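Local coordinates for polyhedrin (Orgyia pseudotsugata cypovirus 5, PDB 5A8U), which builds the crystalline occlusion bodies (polyhedra) that shelter virus particles from the environment until insect larvae swallow them, at residues W48-V53 against F192-R198. Residues are numbered along the deposited sequence.
Sequences WQGTEV and FEVYRYR
W48 offers one face of its indole to the ring edge of F192, a T-shaped pair with W48 CD2 3.5 Å from F192 CZ, the indole six-membered ring and the phenyl ring 4.7 Å apart between centroids, planes at 70°. W48 (chi1 m) lies near the end of strand 43-50 and F192 (chi1 p) on 189-195, so the rings meet between two different sheets, W48 against V34 and F192 against V32. After extended G50, the chain turns at T51 and E52, whose psi values fall to -49° and -33°, and V53 opens the next strand, antiparallel to 189-195. V53 and Y195 form a non-hydrogen-bonded pair, CA to CA 4.7 Å; V53 CG2 touches Y195 CE2 at 4.0 Å on the face that packs on A215 of a second subunit. V53 CA also approaches V194 O at 3.5 Å, a CA-H...O contact. R196 N gives a nearly straight hydrogen bond to E52 O (3.0 Å), while its side chain (chi1 t, chi2 and chi3 p) bends so that NE (2.8 Å) and NH2 (3.0 Å) both reach T51 O. With NH1 on R23 O and NH2 also on S28 OG, a charged group holds the turn through neutral oxygens.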
loop_
_atom_site.group_PDB
_atom_site.type_symbol
_atom_site.label_atom_id
_atom_site.label_comp_id
_atom_site.label_asym_id
_atom_site.label_seq_id
_atom_site.Cartn_x
_atom_site.Cartn_y
_atom_site.Cartn_z
ATOM N N TRP A 48 -9.855 -1.437 7.917
ATOM C CA TRP A 48 -8.682 -2.323 7.900
ATOM C C TRP A 48 -8.855 -3.473 8.905
ATOM O O TRP A 48 -9.440 -3.289 9.969
ATOM C CB TRP A 48 -7.429 -1.547 8.292
ATOM C CG TRP A 48 -6.964 -0.456 7.369
ATOM C CD1 TRP A 48 -5.944 -0.527 6.459
ATOM C CD2 TRP A 48 -7.434 0.900 7.336
ATOM N NE1 TRP A 48 -5.771 0.695 5.843
ATOM C CE2 TRP A 48 -6.681 1.581 6.359
ATOM C CE3 TRP A 48 -8.436 1.594 8.020
ATOM C CZ2 TRP A 48 -6.896 2.929 6.059
ATOM C CZ3 TRP A 48 -8.643 2.934 7.724
ATOM C CH2 TRP A 48 -7.878 3.586 6.754
ATOM N N GLN A 49 -8.326 -4.655 8.579
ATOM C CA GLN A 49 -8.357 -5.782 9.500
ATOM C C GLN A 49 -6.945 -6.333 9.634
ATOM O O GLN A 49 -6.112 -6.141 8.750
ATOM C CB GLN A 49 -9.249 -6.904 8.961
ATOM C CG GLN A 49 -10.668 -6.514 8.648
ATOM C CD GLN A 49 -11.455 -7.673 8.069
ATOM O OE1 GLN A 49 -11.580 -8.733 8.701
ATOM N NE2 GLN A 49 -11.979 -7.487 6.852
ATOM N N GLY A 50 -6.673 -7.022 10.735
ATOM C CA GLY A 50 -5.373 -7.650 10.920
ATOM C C GLY A 50 -5.422 -8.556 12.136
ATOM O O GLY A 50 -6.439 -8.635 12.802
ATOM N N THR A 51 -4.325 -9.245 12.419
ATOM C CA THR A 51 -4.294 -10.173 13.534
ATOM C C THR A 51 -3.461 -9.622 14.690
ATOM O O THR A 51 -3.924 -9.608 15.817
ATOM C CB THR A 51 -3.726 -11.513 13.087
ATOM O OG1 THR A 51 -2.561 -11.279 12.276
ATOM C CG2 THR A 51 -4.767 -12.268 12.279
ATOM N N GLU A 52 -2.250 -9.148 14.405
ATOM C CA GLU A 52 -1.321 -8.720 15.454
ATOM C C GLU A 52 -1.119 -7.216 15.441
ATOM O O GLU A 52 -0.878 -6.588 16.474
ATOM C CB GLU A 52 0.055 -9.371 15.223
ATOM C CG GLU A 52 0.085 -10.885 15.398
ATOM C CD GLU A 52 0.127 -11.351 16.841
ATOM O OE1 GLU A 52 0.253 -10.528 17.783
ATOM O OE2 GLU A 52 0.052 -12.582 17.032
ATOM N N VAL A 53 -1.169 -6.648 14.246
ATOM C CA VAL A 53 -0.904 -5.238 14.085
ATOM C C VAL A 53 -1.770 -4.721 12.948
ATOM O O VAL A 53 -2.011 -5.401 11.939
ATOM C CB VAL A 53 0.580 -4.996 13.789
ATOM C CG1 VAL A 53 0.969 -5.641 12.471
ATOM C CG2 VAL A 53 0.899 -3.503 13.771
ATOM N N PHE A 192 -2.104 5.775 11.471
ATOM C CA PHE A 192 -2.465 5.123 12.732
ATOM C C PHE A 192 -1.737 3.782 12.917
ATOM O O PHE A 192 -1.291 3.149 11.939
ATOM C CB PHE A 192 -3.988 4.902 12.809
ATOM C CG PHE A 192 -4.501 3.936 11.768
ATOM C CD1 PHE A 192 -4.448 2.562 11.994
ATOM C CD2 PHE A 192 -4.998 4.397 10.556
ATOM C CE1 PHE A 192 -4.882 1.655 11.022
ATOM C CE2 PHE A 192 -5.439 3.487 9.580
ATOM C CZ PHE A 192 -5.376 2.123 9.823
ATOM N N GLU A 193 -1.616 3.366 14.178
ATOM C CA GLU A 193 -1.112 2.023 14.516
ATOM C C GLU A 193 -1.958 1.461 15.636
ATOM O O GLU A 193 -2.206 2.140 16.623
ATOM C CB GLU A 193 0.350 2.072 14.976
ATOM C CG GLU A 193 1.276 2.787 14.001
ATOM C CD GLU A 193 2.686 2.985 14.540
ATOM O OE1 GLU A 193 2.900 2.789 15.764
ATOM O OE2 GLU A 193 3.582 3.325 13.739
ATOM N N VAL A 194 -2.405 0.228 15.475
ATOM C CA VAL A 194 -3.217 -0.441 16.490
ATOM C C VAL A 194 -2.632 -1.837 16.698
ATOM O O VAL A 194 -2.211 -2.495 15.748
ATOM C CB VAL A 194 -4.675 -0.536 16.024
ATOM C CG1 VAL A 194 -5.502 -1.557 16.844
ATOM C CG2 VAL A 194 -5.323 0.848 16.010
ATOM N N TYR A 195 -2.601 -2.263 17.950
ATOM C CA TYR A 195 -1.885 -3.459 18.345
ATOM C C TYR A 195 -2.734 -4.452 19.136
ATOM O O TYR A 195 -3.531 -4.073 19.982
ATOM C CB TYR A 195 -0.674 -3.057 19.210
ATOM C CG TYR A 195 0.320 -2.166 18.497
ATOM C CD1 TYR A 195 0.173 -0.785 18.509
ATOM C CD2 TYR A 195 1.411 -2.709 17.822
ATOM C CE1 TYR A 195 1.078 0.037 17.863
ATOM C CE2 TYR A 195 2.327 -1.905 17.186
ATOM C CZ TYR A 195 2.162 -0.534 17.209
ATOM O OH TYR A 195 3.057 0.285 16.581
ATOM N N ARG A 196 -2.509 -5.732 18.855
ATOM C CA ARG A 196 -3.121 -6.843 19.567
ATOM C C ARG A 196 -2.829 -6.809 21.062
ATOM O O ARG A 196 -1.673 -6.636 21.480
ATOM C CB ARG A 196 -2.569 -8.141 18.954
ATOM C CG ARG A 196 -2.692 -9.408 19.784
ATOM C CD ARG A 196 -4.099 -9.931 19.825
ATOM N NE ARG A 196 -4.694 -10.128 18.499
ATOM C CZ ARG A 196 -5.966 -10.463 18.328
ATOM N NH1 ARG A 196 -6.734 -10.634 19.400
ATOM N NH2 ARG A 196 -6.476 -10.621 17.114
ATOM N N TYR A 197 -3.869 -7.003 21.876
ATOM C CA TYR A 197 -3.661 -7.302 23.281
ATOM C C TYR A 197 -3.191 -8.748 23.402
ATOM O O TYR A 197 -3.817 -9.685 22.884
ATOM C CB TYR A 197 -4.958 -7.136 24.075
ATOM C CG TYR A 197 -4.815 -7.506 25.530
ATOM C CD1 TYR A 197 -4.030 -6.747 26.375
ATOM C CD2 TYR A 197 -5.460 -8.628 26.050
ATOM C CE1 TYR A 197 -3.890 -7.084 27.722
ATOM C CE2 TYR A 197 -5.336 -8.977 27.393
ATOM C CZ TYR A 197 -4.546 -8.196 28.219
ATOM O OH TYR A 197 -4.423 -8.515 29.554
ATOM N N ARG A 198 -2.080 -8.928 24.083
ATOM C CA ARG A 198 -1.491 -10.257 24.216
ATOM C C ARG A 198 -1.815 -10.811 25.586
ATOM O O ARG A 198 -1.784 -10.080 26.582
ATOM C CB ARG A 198 0.013 -10.163 24.009
ATOM C CG ARG A 198 0.408 -9.924 22.542
ATOM C CD ARG A 198 0.413 -11.233 21.742
ATOM N NE ARG A 198 1.409 -12.152 22.291
ATOM C CZ ARG A 198 1.131 -13.246 22.999
ATOM N NH1 ARG A 198 -0.127 -13.623 23.213
ATOM N NH2 ARG A 198 2.128 -13.973 23.485
#